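Local atomic coordinates of putative 2OG-Fe(II) oxygenase family protein (Caulobacter crescentus CB15, PDB entry 3OOX), a protein that probably uses iron(II), 2-oxoglutarate and molecular oxygen to oxidise L-arginine, and may also form ethylene from 2-oxoglutarate. Residues K144-I149 against N195-L200. Numbering follows the deposited sequence.
Sequences KVLEAI and NTITLL. With EDO (1,2-ethanediol), chain E.
Ile197 meets Val145, Leu146 and Ile149 in an apolar helix-on-sheet contact, where helix 127-152 packs on the large sheet of the double-stranded beta-helix core typical of 2OG-Fe(II) oxygenases. Two branches of Ile197 divide the work. CD1 ends 4.0 Å from Leu146 CG, the two side chains pointing tip to tip, and touches Val145 CG1 at the same distance, that pair crossing obliquely. CG2 lies 4.1 Å from Ile149 CD1, and here the two side chains pass in opposite senses. CG1 of Ile197 sits between the backbone N and the carbonyl carbon (chi1 54°), which sets CG2 beside the backbone N, where it meets Ile149 CD1. Leu146 CD2 extends the patch to Thr196 CG2, 4.2 Å off, the side chains nearly at a right angle. The axes of helix 144-149 and strand 197-200 come within 10.8 Å, their N-to-C directions 130° apart, a spacing bridged by side chains alone.

Further out, Phe30 from helix 19-33 touches Val145 and Ile149, while Ile229 on the adjacent strand 227-231 touches Val145 and Ile197. The backbones of Thr196 and Ile197 both pair with Leu269, a classic beta bulge. Asn195 ND2 donates to Thr198 OG1 nearly straight (162°) and within the amide plane; Asn195 ND2 also bonds Leu269 O on the neighbouring strand, and Thr198 OG1 and Asp193 OD2 are hydrogen-bonded.

Away from the apolar patch, the chain of Lys144 runs extended beyond CG to a 1,2-ethanediol, probably a crystallisation additive, which also bonds Asp42. An alanine here removes the ammonium, and the diol would probably be left with Asp42 but without the donor to both its oxygens, and be freer to turn. That ammonium grips both ends of the diol, Lys144 NZ lying 3.0 Å from each of O1 and O2.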
loop_
_atom_site.group_PDB
_atom_site.type_symbol
_atom_site.label_atom_id
_atom_site.label_comp_id
_atom_site.label_asym_id
_atom_site.label_seq_id
_atom_site.Cartn_x
_atom_site.Cartn_y
_atom_site.Cartn_z
ATOM N N LYS A 144 -5.848 -2.694 -12.651
ATOM C CA LYS A 144 -5.148 -2.703 -13.929
ATOM C C LYS A 144 -3.747 -3.309 -13.800
ATOM O O LYS A 144 -3.291 -4.064 -14.651
ATOM C CB LYS A 144 -5.140 -1.287 -14.525
ATOM C CG LYS A 144 -6.551 -0.784 -14.857
ATOM C CD LYS A 144 -6.675 0.669 -15.300
ATOM C CE LYS A 144 -8.136 1.144 -15.126
ATOM N NZ LYS A 144 -8.267 2.570 -15.477
ATOM N N VAL A 145 -3.057 -2.990 -12.708
ATOM C CA VAL A 145 -1.769 -3.597 -12.401
ATOM C C VAL A 145 -1.914 -5.110 -12.201
ATOM O O VAL A 145 -1.086 -5.903 -12.659
ATOM C CB VAL A 145 -1.150 -2.906 -11.144
ATOM C CG1 VAL A 145 0.071 -3.659 -10.662
ATOM C CG2 VAL A 145 -0.826 -1.428 -11.480
ATOM N N LEU A 146 -2.989 -5.524 -11.547
ATOM C CA LEU A 146 -3.234 -6.934 -11.333
ATOM C C LEU A 146 -3.518 -7.655 -12.651
ATOM O O LEU A 146 -3.173 -8.828 -12.801
ATOM C CB LEU A 146 -4.353 -7.168 -10.307
ATOM C CG LEU A 146 -3.869 -6.941 -8.872
ATOM C CD1 LEU A 146 -5.109 -6.751 -7.970
ATOM C CD2 LEU A 146 -2.972 -8.075 -8.368
ATOM N N GLU A 147 -4.156 -6.964 -13.589
ATOM C CA GLU A 147 -4.283 -7.562 -14.944
ATOM C C GLU A 147 -2.927 -7.914 -15.555
ATOM O O GLU A 147 -2.776 -8.963 -16.167
ATOM C CB GLU A 147 -5.026 -6.634 -15.880
ATOM C CG GLU A 147 -6.495 -6.413 -15.598
ATOM C CD GLU A 147 -7.078 -5.384 -16.557
ATOM O OE1 GLU A 147 -7.336 -5.737 -17.735
ATOM O OE2 GLU A 147 -7.260 -4.221 -16.161
ATOM N N ALA A 148 -1.972 -6.994 -15.429
ATOM C CA ALA A 148 -0.638 -7.207 -15.923
ATOM C C ALA A 148 0.018 -8.371 -15.180
ATOM O O ALA A 148 0.641 -9.249 -15.790
ATOM C CB ALA A 148 0.159 -5.955 -15.805
ATOM N N ILE A 149 -0.125 -8.393 -13.859
ATOM C CA ILE A 149 0.409 -9.498 -13.053
ATOM C C ILE A 149 -0.185 -10.856 -13.482
ATOM O O ILE A 149 0.542 -11.844 -13.639
ATOM C CB ILE A 149 0.216 -9.230 -11.538
ATOM C CG1 ILE A 149 1.111 -8.049 -11.111
ATOM C CG2 ILE A 149 0.522 -10.475 -10.744
ATOM C CD1 ILE A 149 0.797 -7.562 -9.698
ATOM N N ASN A 195 -0.695 -7.594 2.537
ATOM C CA ASN A 195 -1.864 -7.534 1.673
ATOM C C ASN A 195 -1.553 -8.062 0.275
ATOM O O ASN A 195 -0.663 -8.891 0.106
ATOM C CB ASN A 195 -2.443 -6.105 1.704
ATOM C CG ASN A 195 -1.398 -5.028 1.411
ATOM O OD1 ASN A 195 -0.510 -4.783 2.253
ATOM N ND2 ASN A 195 -1.508 -4.356 0.238
ATOM N N THR A 196 -2.287 -7.631 -0.734
ATOM C CA THR A 196 -2.120 -8.156 -2.093
ATOM C C THR A 196 -1.076 -7.359 -2.880
ATOM O O THR A 196 -0.009 -7.883 -3.212
ATOM C CB THR A 196 -3.479 -8.211 -2.798
ATOM O OG1 THR A 196 -4.360 -9.045 -2.015
ATOM C CG2 THR A 196 -3.360 -8.703 -4.284
ATOM N N ILE A 197 -1.380 -6.099 -3.153
ATOM C CA ILE A 197 -0.377 -5.139 -3.604
ATOM C C ILE A 197 -0.613 -3.806 -2.909
ATOM O O ILE A 197 -1.733 -3.501 -2.504
ATOM C CB ILE A 197 -0.368 -4.898 -5.133
ATOM C CG1 ILE A 197 -1.761 -4.495 -5.647
ATOM C CG2 ILE A 197 0.130 -6.172 -5.858
ATOM C CD1 ILE A 197 -1.757 -4.051 -7.153
ATOM N N THR A 198 0.448 -2.997 -2.790
ATOM C CA THR A 198 0.353 -1.650 -2.225
ATOM C C THR A 198 0.811 -0.641 -3.292
ATOM O O THR A 198 1.815 -0.857 -4.031
ATOM C CB THR A 198 1.233 -1.547 -0.961
ATOM O OG1 THR A 198 0.757 -2.528 -0.045
ATOM C CG2 THR A 198 1.172 -0.165 -0.309
ATOM N N LEU A 199 0.042 0.457 -3.433
ATOM C CA LEU A 199 0.272 1.481 -4.424
ATOM C C LEU A 199 0.607 2.812 -3.755
ATOM O O LEU A 199 -0.197 3.321 -2.973
ATOM C CB LEU A 199 -0.956 1.635 -5.329
ATOM C CG LEU A 199 -1.293 0.413 -6.167
ATOM C CD1 LEU A 199 -2.412 -0.382 -5.506
ATOM C CD2 LEU A 199 -1.643 0.798 -7.622
ATOM N N LEU A 200 1.779 3.369 -4.070
ATOM C CA LEU A 200 2.286 4.576 -3.407
ATOM C C LEU A 200 2.577 5.697 -4.377
ATOM O O LEU A 200 3.512 5.624 -5.177
ATOM C CB LEU A 200 3.581 4.245 -2.664
ATOM C CG LEU A 200 4.230 5.362 -1.867
ATOM C CD1 LEU A 200 3.395 5.806 -0.685
ATOM C CD2 LEU A 200 5.625 4.905 -1.440
HETATM C C1 EDO E . -7.941 1.960 -19.009
HETATM O O1 EDO E . -9.185 2.267 -18.367
HETATM C C2 EDO E . -7.086 3.217 -19.100
HETATM O O2 EDO E . -6.735 3.653 -17.770
#